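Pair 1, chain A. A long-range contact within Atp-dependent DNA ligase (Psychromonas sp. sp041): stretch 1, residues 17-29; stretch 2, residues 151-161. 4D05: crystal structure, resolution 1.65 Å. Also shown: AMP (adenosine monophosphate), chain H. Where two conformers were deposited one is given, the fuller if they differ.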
# COMPACT_ATOMS: atom_id res chain seq x y z
N ASP A 17 -9.64 8.01 16.01
CA ASP A 17 -10.12 7.11 17.04
C ASP A 17 -10.06 5.74 16.39
O ASP A 17 -10.96 5.37 15.62
CB ASP A 17 -11.54 7.47 17.44
CG ASP A 17 -12.17 6.46 18.38
OD1 ASP A 17 -11.54 5.42 18.73
OD2 ASP A 17 -13.35 6.71 18.72
N VAL A 18 -8.99 5.01 16.68
CA VAL A 18 -8.75 3.72 16.03
C VAL A 18 -9.89 2.73 16.22
O VAL A 18 -10.06 1.85 15.39
CB VAL A 18 -7.40 3.09 16.44
CG1 VAL A 18 -7.45 2.52 17.85
CG2 VAL A 18 -7.05 2.00 15.48
N THR A 19 -10.69 2.88 17.28
CA THR A 19 -11.77 1.92 17.54
C THR A 19 -12.90 2.02 16.54
O THR A 19 -13.80 1.17 16.51
CB THR A 19 -12.36 2.05 18.97
OG1 THR A 19 -13.15 3.24 19.06
CG2 THR A 19 -11.19 2.10 20.00
N GLN A 20 -12.88 3.05 15.70
CA GLN A 20 -13.94 3.23 14.71
C GLN A 20 -13.57 2.61 13.38
O GLN A 20 -14.39 2.63 12.46
CB GLN A 20 -14.20 4.70 14.50
CG GLN A 20 -14.43 5.39 15.76
CD GLN A 20 -15.75 6.00 15.80
OE1 GLN A 20 -16.76 5.30 15.69
NE2 GLN A 20 -15.79 7.31 15.94
N TYR A 21 -12.37 2.04 13.28
CA TYR A 21 -11.89 1.52 12.00
C TYR A 21 -11.75 0.01 11.96
O TYR A 21 -11.23 -0.60 12.89
CB TYR A 21 -10.52 2.10 11.67
CG TYR A 21 -10.59 3.56 11.46
CD1 TYR A 21 -10.64 4.42 12.55
CD2 TYR A 21 -10.63 4.10 10.19
CE1 TYR A 21 -10.74 5.76 12.37
CE2 TYR A 21 -10.73 5.45 10.01
CZ TYR A 21 -10.79 6.28 11.11
OH TYR A 21 -10.91 7.64 10.98
N TYR A 22 -12.17 -0.57 10.85
CA TYR A 22 -11.85 -1.95 10.57
C TYR A 22 -10.44 -2.03 9.99
O TYR A 22 -10.09 -1.29 9.07
CB TYR A 22 -12.87 -2.59 9.60
CG TYR A 22 -14.13 -2.97 10.35
CD1 TYR A 22 -14.20 -4.16 11.07
CD2 TYR A 22 -15.22 -2.13 10.38
CE1 TYR A 22 -15.34 -4.52 11.79
CE2 TYR A 22 -16.36 -2.45 11.09
CZ TYR A 22 -16.41 -3.64 11.80
OH TYR A 22 -17.57 -3.95 12.50
N VAL A 23 -9.66 -2.97 10.51
CA VAL A 23 -8.25 -3.10 10.16
C VAL A 23 -8.05 -4.41 9.42
O VAL A 23 -8.51 -5.46 9.85
CB VAL A 23 -7.37 -3.07 11.43
CG1 VAL A 23 -5.91 -3.16 11.07
CG2 VAL A 23 -7.69 -1.84 12.23
N SER A 24 -7.33 -4.33 8.30
CA SER A 24 -7.08 -5.48 7.47
C SER A 24 -5.63 -5.44 6.98
O SER A 24 -4.97 -4.41 7.06
CB SER A 24 -8.04 -5.47 6.25
OG SER A 24 -7.82 -4.31 5.47
N GLU A 25 -5.14 -6.56 6.51
CA GLU A 25 -3.78 -6.63 5.94
C GLU A 25 -3.75 -6.01 4.55
O GLU A 25 -4.56 -6.33 3.67
CB GLU A 25 -3.32 -8.08 5.86
CG GLU A 25 -1.86 -8.21 5.38
CD GLU A 25 -1.30 -9.61 5.45
OE1 GLU A 25 -1.83 -10.41 6.24
OE2 GLU A 25 -0.32 -9.91 4.71
N LYS A 26 -2.81 -5.10 4.35
CA LYS A 26 -2.55 -4.51 3.03
C LYS A 26 -1.88 -5.60 2.17
O LYS A 26 -0.80 -6.06 2.49
CB LYS A 26 -1.62 -3.32 3.21
CG LYS A 26 -1.37 -2.46 1.98
CD LYS A 26 -0.45 -1.31 2.41
CE LYS A 26 -0.39 -0.21 1.33
NZ LYS A 26 0.35 -0.81 0.21
N LEU A 27 -2.53 -6.00 1.08
CA LEU A 27 -2.00 -7.09 0.26
C LEU A 27 -1.30 -6.53 -0.97
O LEU A 27 -1.78 -5.59 -1.60
CB LEU A 27 -3.13 -8.02 -0.21
CG LEU A 27 -3.98 -8.65 0.87
CD1 LEU A 27 -4.97 -9.67 0.27
CD2 LEU A 27 -3.10 -9.30 1.93
N ASP A 28 -0.15 -7.11 -1.30
CA ASP A 28 0.64 -6.68 -2.45
C ASP A 28 0.25 -7.57 -3.63
O ASP A 28 0.91 -8.57 -3.93
CB ASP A 28 2.12 -6.84 -2.15
CG ASP A 28 3.02 -6.15 -3.18
OD1 ASP A 28 2.59 -5.26 -3.93
OD2 ASP A 28 4.20 -6.48 -3.16
N GLY A 29 -0.83 -7.20 -4.27
CA GLY A 29 -1.32 -7.91 -5.45
C GLY A 29 -1.65 -6.97 -6.58
O GLY A 29 -1.09 -5.87 -6.69
N LYS A 151 6.33 -10.91 6.64
CA LYS A 151 6.55 -10.60 5.21
C LYS A 151 5.29 -10.08 4.52
O LYS A 151 5.21 -10.05 3.27
CB LYS A 151 7.12 -11.79 4.45
CG LYS A 151 8.35 -12.37 5.08
CD LYS A 151 9.38 -11.32 5.24
CE LYS A 151 10.74 -11.92 5.55
NZ LYS A 151 11.67 -10.81 5.83
N GLY A 152 4.34 -9.63 5.32
CA GLY A 152 3.23 -8.86 4.80
C GLY A 152 3.61 -7.40 4.58
O GLY A 152 4.61 -6.91 5.09
N GLU A 153 2.76 -6.67 3.87
CA GLU A 153 3.10 -5.33 3.40
C GLU A 153 2.77 -4.22 4.41
O GLU A 153 3.46 -3.21 4.50
CB GLU A 153 2.39 -5.07 2.05
CG GLU A 153 2.99 -3.99 1.19
CD GLU A 153 4.26 -4.43 0.46
OE1 GLU A 153 4.83 -5.48 0.80
OE2 GLU A 153 4.70 -3.71 -0.45
N GLY A 154 1.69 -4.41 5.16
CA GLY A 154 1.23 -3.37 6.06
C GLY A 154 -0.23 -3.60 6.39
O GLY A 154 -0.73 -4.73 6.28
N LEU A 155 -0.90 -2.52 6.82
CA LEU A 155 -2.31 -2.59 7.19
C LEU A 155 -3.13 -1.54 6.45
O LEU A 155 -2.59 -0.55 5.96
CB LEU A 155 -2.47 -2.34 8.71
CG LEU A 155 -1.75 -3.33 9.60
CD1 LEU A 155 -1.82 -2.91 11.07
CD2 LEU A 155 -2.36 -4.67 9.39
N MSE A 156 -4.43 -1.78 6.36
CA MSE A 156 -5.38 -0.80 5.91
C MSE A 156 -6.44 -0.59 6.98
O MSE A 156 -6.81 -1.53 7.66
CB MSE A 156 -6.11 -1.29 4.63
CG MSE A 156 -5.18 -1.64 3.46
SE MSE A 156 -4.33 -0.05 2.65
CE MSE A 156 -5.97 1.00 2.34
N LEU A 157 -6.93 0.65 7.09
CA LEU A 157 -7.96 1.03 8.03
C LEU A 157 -9.14 1.62 7.25
O LEU A 157 -8.96 2.47 6.38
CB LEU A 157 -7.44 2.09 8.99
CG LEU A 157 -6.42 1.59 10.04
CD1 LEU A 157 -4.99 1.52 9.49
CD2 LEU A 157 -6.41 2.48 11.24
N HIS A 158 -10.35 1.20 7.60
CA HIS A 158 -11.54 1.72 6.91
C HIS A 158 -12.63 1.99 7.94
O HIS A 158 -13.03 1.10 8.68
CB HIS A 158 -11.99 0.68 5.89
CG HIS A 158 -12.95 1.20 4.87
ND1 HIS A 158 -13.23 0.51 3.71
CD2 HIS A 158 -13.71 2.32 4.84
CE1 HIS A 158 -14.08 1.21 2.99
NE2 HIS A 158 -14.42 2.30 3.66
N HIS A 159 -13.04 3.24 8.03
CA HIS A 159 -14.02 3.67 9.02
C HIS A 159 -15.33 2.89 8.86
O HIS A 159 -15.89 2.79 7.75
CB HIS A 159 -14.23 5.17 8.91
CG HIS A 159 -14.87 5.78 10.11
ND1 HIS A 159 -16.18 5.54 10.44
CD2 HIS A 159 -14.39 6.63 11.05
CE1 HIS A 159 -16.49 6.21 11.54
NE2 HIS A 159 -15.41 6.87 11.94
N GLN A 160 -15.82 2.36 9.98
CA GLN A 160 -17.04 1.52 9.98
C GLN A 160 -18.27 2.24 9.41
O GLN A 160 -19.18 1.59 8.90
CB GLN A 160 -17.32 0.99 11.40
CG GLN A 160 -17.63 2.08 12.38
CD GLN A 160 -17.56 1.62 13.82
OE1 GLN A 160 -17.39 0.44 14.10
NE2 GLN A 160 -17.68 2.56 14.74
N ASP A 161 -18.34 3.56 9.56
CA ASP A 161 -19.47 4.35 9.03
C ASP A 161 -19.28 4.94 7.64
O ASP A 161 -20.17 5.66 7.15
CB ASP A 161 -19.81 5.49 9.98
CG ASP A 161 -20.19 5.01 11.38
OD1 ASP A 161 -20.78 3.93 11.52
OD2 ASP A 161 -19.88 5.75 12.34
P AMP H . -0.07 0.35 -1.30
O1P AMP H . 0.42 1.75 -1.04
O2P AMP H . 0.48 -0.57 -2.37
O5' AMP H . -1.65 0.43 -1.37
C5' AMP H . -2.29 -0.82 -1.46
C4' AMP H . -3.31 -0.70 -2.54
O4' AMP H . -4.05 -1.90 -2.68
C3' AMP H . -4.25 0.39 -2.15
O3' AMP H . -4.44 1.14 -3.36
C2' AMP H . -5.50 -0.32 -1.73
O2' AMP H . -6.48 0.55 -2.30
C1' AMP H . -5.39 -1.79 -2.25
N9 AMP H . -5.47 -2.78 -1.12
C8 AMP H . -4.66 -3.83 -0.79
N7 AMP H . -5.05 -4.46 0.34
C5 AMP H . -6.19 -3.83 0.72
C6 AMP H . -7.11 -3.95 1.85
N6 AMP H . -6.91 -4.91 2.77
N1 AMP H . -8.14 -3.09 1.88
C2 AMP H . -8.31 -2.10 0.99
N3 AMP H . -7.52 -1.92 -0.05
C4 AMP H . -6.46 -2.74 -0.23
O HOH W 1 -17.04 1.54 17.46
O HOH W 2 0.59 -8.37 2.73

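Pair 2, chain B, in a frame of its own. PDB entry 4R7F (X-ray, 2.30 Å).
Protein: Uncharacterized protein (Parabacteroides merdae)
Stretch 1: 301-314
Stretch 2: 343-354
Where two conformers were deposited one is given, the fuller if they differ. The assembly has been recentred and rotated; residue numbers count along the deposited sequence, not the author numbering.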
# COMPACT_ATOMS: atom_id res chain seq x y z
N PRO B 301 20.64 24.78 -19.54
CA PRO B 301 21.44 23.77 -18.87
C PRO B 301 21.72 24.18 -17.42
O PRO B 301 21.97 25.35 -17.12
CB PRO B 301 22.73 23.73 -19.69
CG PRO B 301 22.90 25.15 -20.15
CD PRO B 301 21.47 25.61 -20.45
N LEU B 302 21.67 23.19 -16.53
CA LEU B 302 21.95 23.40 -15.15
C LEU B 302 23.45 23.40 -14.92
O LEU B 302 24.14 22.45 -15.31
CB LEU B 302 21.29 22.33 -14.27
CG LEU B 302 19.79 22.44 -14.04
CD1 LEU B 302 19.05 22.21 -15.34
CD2 LEU B 302 19.35 21.37 -13.05
N PRO B 303 23.96 24.44 -14.25
CA PRO B 303 25.39 24.61 -13.97
C PRO B 303 25.88 23.75 -12.84
O PRO B 303 25.09 23.32 -12.02
CB PRO B 303 25.48 26.08 -13.55
CG PRO B 303 24.13 26.41 -13.00
CD PRO B 303 23.15 25.60 -13.81
N ASP B 304 27.19 23.49 -12.82
CA ASP B 304 27.85 22.84 -11.70
C ASP B 304 27.32 21.42 -11.44
O ASP B 304 27.25 20.99 -10.30
CB ASP B 304 27.69 23.69 -10.42
CG ASP B 304 28.07 25.16 -10.64
OD1 ASP B 304 29.11 25.42 -11.28
OD2 ASP B 304 27.33 26.06 -10.16
N GLY B 305 26.93 20.71 -12.50
CA GLY B 305 26.49 19.35 -12.34
C GLY B 305 26.06 18.74 -13.63
O GLY B 305 26.15 19.38 -14.70
N SER B 306 25.54 17.51 -13.52
CA SER B 306 25.05 16.76 -14.67
C SER B 306 23.68 16.17 -14.42
O SER B 306 23.30 15.95 -13.27
CB SER B 306 26.07 15.68 -15.04
OG SER B 306 27.32 16.28 -15.37
N VAL B 307 22.93 15.95 -15.50
CA VAL B 307 21.59 15.41 -15.41
C VAL B 307 21.62 13.97 -15.88
O VAL B 307 22.29 13.65 -16.90
CB VAL B 307 20.58 16.21 -16.24
CG1 VAL B 307 19.17 15.61 -16.18
CG2 VAL B 307 20.54 17.63 -15.72
N TYR B 308 20.95 13.12 -15.11
CA TYR B 308 20.85 11.69 -15.35
C TYR B 308 19.40 11.22 -15.42
O TYR B 308 18.55 11.58 -14.59
CB TYR B 308 21.53 10.92 -14.25
CG TYR B 308 23.01 11.10 -14.17
CD1 TYR B 308 23.57 12.22 -13.55
CD2 TYR B 308 23.88 10.15 -14.71
CE1 TYR B 308 24.93 12.38 -13.46
CE2 TYR B 308 25.24 10.31 -14.61
CZ TYR B 308 25.75 11.43 -14.01
OH TYR B 308 27.09 11.59 -13.98
N LEU B 309 19.13 10.38 -16.40
CA LEU B 309 17.83 9.73 -16.52
C LEU B 309 17.83 8.58 -15.52
O LEU B 309 18.81 7.87 -15.36
CB LEU B 309 17.68 9.26 -17.96
CG LEU B 309 16.38 8.72 -18.52
CD1 LEU B 309 15.15 9.49 -18.07
CD2 LEU B 309 16.53 8.74 -20.04
N ASN B 310 16.78 8.49 -14.75
CA ASN B 310 16.80 7.65 -13.59
C ASN B 310 15.54 6.78 -13.53
O ASN B 310 14.44 7.23 -13.87
CB ASN B 310 16.91 8.53 -12.35
CG ASN B 310 16.98 7.73 -11.08
OD1 ASN B 310 16.07 7.74 -10.23
ND2 ASN B 310 18.05 6.99 -10.96
N GLY B 311 15.72 5.56 -13.04
CA GLY B 311 14.62 4.60 -12.88
C GLY B 311 15.14 3.18 -13.08
O GLY B 311 16.33 2.99 -13.36
N GLU B 312 14.25 2.19 -12.96
CA GLU B 312 14.58 0.77 -13.12
C GLU B 312 15.11 0.56 -14.56
O GLU B 312 15.92 -0.30 -14.81
CB GLU B 312 13.35 -0.15 -12.79
CG GLU B 312 13.64 -1.64 -12.41
CD GLU B 312 12.49 -2.65 -12.70
OE1 GLU B 312 11.31 -2.27 -12.82
OE2 GLU B 312 12.77 -3.86 -12.83
N LEU B 313 14.67 1.37 -15.51
CA LEU B 313 15.17 1.26 -16.89
C LEU B 313 16.70 1.33 -17.05
O LEU B 313 17.23 0.82 -18.01
CB LEU B 313 14.55 2.30 -17.81
CG LEU B 313 15.05 3.74 -17.88
CD1 LEU B 313 14.29 4.48 -18.99
CD2 LEU B 313 14.87 4.45 -16.54
N PHE B 314 17.38 2.01 -16.13
CA PHE B 314 18.85 1.96 -16.05
C PHE B 314 19.32 1.34 -14.73
O PHE B 314 20.43 1.62 -14.28
CB PHE B 314 19.40 3.36 -16.11
CG PHE B 314 19.36 3.96 -17.46
CD1 PHE B 314 20.25 3.54 -18.42
CD2 PHE B 314 18.46 4.96 -17.76
CE1 PHE B 314 20.23 4.11 -19.67
CE2 PHE B 314 18.42 5.51 -19.02
CZ PHE B 314 19.32 5.10 -19.97
N SER B 343 5.26 -0.05 -20.06
CA SER B 343 5.01 1.16 -19.27
C SER B 343 6.24 1.45 -18.45
O SER B 343 6.70 0.58 -17.71
CB SER B 343 3.83 0.98 -18.29
OG SER B 343 2.68 0.50 -18.97
N TYR B 344 6.75 2.66 -18.57
CA TYR B 344 7.97 3.07 -17.85
C TYR B 344 7.72 4.23 -16.90
O TYR B 344 7.10 5.23 -17.28
CB TYR B 344 9.08 3.44 -18.85
CG TYR B 344 9.71 2.23 -19.54
CD1 TYR B 344 9.03 1.54 -20.57
CD2 TYR B 344 10.99 1.78 -19.20
CE1 TYR B 344 9.60 0.44 -21.20
CE2 TYR B 344 11.55 0.67 -19.81
CZ TYR B 344 10.85 0.00 -20.80
OH TYR B 344 11.44 -1.08 -21.40
N ASN B 345 8.21 4.10 -15.66
CA ASN B 345 8.44 5.27 -14.81
C ASN B 345 9.86 5.81 -15.08
O ASN B 345 10.80 5.04 -15.31
CB ASN B 345 8.42 4.91 -13.31
CG ASN B 345 7.03 4.60 -12.75
OD1 ASN B 345 6.85 4.66 -11.54
ND2 ASN B 345 6.06 4.25 -13.57
N TYR B 346 10.04 7.11 -14.95
CA TYR B 346 11.35 7.71 -15.10
C TYR B 346 11.38 9.09 -14.49
O TYR B 346 10.35 9.69 -14.26
CB TYR B 346 11.78 7.76 -16.59
CG TYR B 346 11.02 8.75 -17.46
CD1 TYR B 346 9.77 8.46 -18.00
CD2 TYR B 346 11.58 9.98 -17.78
CE1 TYR B 346 9.11 9.39 -18.83
CE2 TYR B 346 10.93 10.90 -18.59
CZ TYR B 346 9.70 10.62 -19.10
OH TYR B 346 9.10 11.57 -19.92
N GLN B 347 12.58 9.59 -14.23
CA GLN B 347 12.77 10.95 -13.79
C GLN B 347 14.19 11.38 -14.09
O GLN B 347 15.04 10.59 -14.55
CB GLN B 347 12.50 11.07 -12.30
CG GLN B 347 13.56 10.40 -11.47
CD GLN B 347 13.30 10.46 -9.97
OE1 GLN B 347 12.41 11.16 -9.48
NE2 GLN B 347 14.11 9.72 -9.23
N TYR B 348 14.44 12.63 -13.77
CA TYR B 348 15.67 13.28 -14.09
C TYR B 348 16.32 13.76 -12.81
O TYR B 348 15.76 14.59 -12.09
CB TYR B 348 15.37 14.47 -15.00
CG TYR B 348 14.81 14.13 -16.37
CD1 TYR B 348 15.60 13.55 -17.38
CD2 TYR B 348 13.51 14.45 -16.69
CE1 TYR B 348 15.07 13.29 -18.64
CE2 TYR B 348 12.98 14.18 -17.93
CZ TYR B 348 13.74 13.60 -18.89
OH TYR B 348 13.15 13.39 -20.12
N LEU B 349 17.51 13.26 -12.53
CA LEU B 349 18.23 13.64 -11.34
C LEU B 349 19.42 14.49 -11.73
O LEU B 349 20.05 14.24 -12.73
CB LEU B 349 18.73 12.41 -10.60
CG LEU B 349 17.71 11.46 -9.98
CD1 LEU B 349 18.48 10.35 -9.26
CD2 LEU B 349 16.82 12.19 -9.00
N PHE B 350 19.72 15.48 -10.91
CA PHE B 350 20.89 16.31 -11.00
C PHE B 350 21.96 15.81 -10.01
O PHE B 350 21.67 15.63 -8.83
CB PHE B 350 20.47 17.74 -10.63
CG PHE B 350 21.57 18.72 -10.65
CD1 PHE B 350 22.14 19.12 -11.85
CD2 PHE B 350 22.05 19.27 -9.46
CE1 PHE B 350 23.19 20.04 -11.87
CE2 PHE B 350 23.08 20.19 -9.48
CZ PHE B 350 23.64 20.58 -10.69
N VAL B 351 23.19 15.65 -10.47
CA VAL B 351 24.31 15.29 -9.58
C VAL B 351 25.29 16.44 -9.61
O VAL B 351 25.87 16.72 -10.67
CB VAL B 351 25.02 14.01 -10.05
CG1 VAL B 351 26.16 13.67 -9.11
CG2 VAL B 351 24.04 12.86 -10.15
N PRO B 352 25.45 17.16 -8.48
CA PRO B 352 26.35 18.31 -8.36
C PRO B 352 27.76 17.84 -8.64
O PRO B 352 28.04 16.67 -8.42
CB PRO B 352 26.20 18.78 -6.89
CG PRO B 352 25.03 18.08 -6.38
CD PRO B 352 24.78 16.86 -7.21
N THR B 353 28.63 18.70 -9.16
CA THR B 353 29.98 18.26 -9.54
C THR B 353 30.70 17.95 -8.24
O THR B 353 30.49 18.63 -7.22
CB THR B 353 30.76 19.30 -10.39
OG1 THR B 353 30.73 20.59 -9.75
CG2 THR B 353 30.19 19.35 -11.89
N GLY B 354 31.48 16.87 -8.26
CA GLY B 354 32.15 16.35 -7.05
C GLY B 354 31.25 15.60 -6.08
O GLY B 354 31.57 15.52 -4.90
O HOH W 3 12.00 2.54 -15.26

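The sharpest difference between the two pairs lies at one matched position, Tyr A21 in pair 1 and Gly B305 in pair 2. In pair 1 an aromatic ring fills the site, and the edge of the His A159 ring meets its face, with centroids 5.0 Å apart and planes at 77°. In pair 2 the site has no side chain, and the aromatic group comes from the other strand: Phe B350, matched to Leu A157, brings its CE1 to 3.4 Å from Gly B305 CA. An ideal CB on Gly B305 would lie 2.2 Å from Phe B350 CZ, so the absent side chain is what makes room for the ring. Pro B352, where pair 1 has His A159, offers no aromatic ring in return.

Over the central residues the backbone changes little, though the CA atoms of Tyr A21 and Gly B305 themselves lie 1.4 Å apart after superposition. Fourteen central residues superpose with an RMSD of 0.7 Å, and both pairs are two antiparallel strands, their directions 140° apart in pair 1 and 152° in pair 2. The central rungs keep the same register. Tyr A22 N donates to His A158 O at 2.9 Å, as Ser B306 N does to Val B351 O at 3.0 Å; one rung on, Met A156 N reaches Ser A24 O and Leu B349 N reaches Tyr B308 O, at 2.8 and 2.9 Å. Even the entry matches, since Gln A160 N to Gln A20 O and Thr B353 N to Asp B304 O both span 2.9 Å.

Val A23 and Val B307 coincide most simply, in the same t rotamer with side-chain centres 0.7 Å apart. Yet their neighbours differ: Val A23 CG1 touches Leu A155 CD1 at 4.1 Å, whereas Val B307 CG1 lies 4.1 Å from Tyr B348 CB.

The face that carries Ser A24, Met A156 and Lys A26, matched by Tyr B308, Leu B349 and Asn B310, diverges further. In pair 1, Lys A26 extends past Met A156, a selenomethionine, with its CG 3.9 Å from SE, and its NZ is covalently bound to AMP P at 1.9 Å, the adenylated lysine expected of an ATP-dependent ligase. Gly A154, whose O accepts a hydrogen bond from Lys A26 N at 2.9 Å, adopts backbone angles that themselves call for glycine. In pair 2 the matched residues are Asn B310 and Gln B347, whose side chains bond directly, Gln B347 NE2 to Asn B310 OD1 at 3.0 Å. Likewise, Ser A24 OG accepts a hydrogen bond from AMP N6 at 2.9 Å, while the larger Tyr B308 packs its CE1 against Val B351 CG2 at 3.5 Å. The principle is general: a shared ladder fixes where side chains start, but leaves open which strand supplies the bulk.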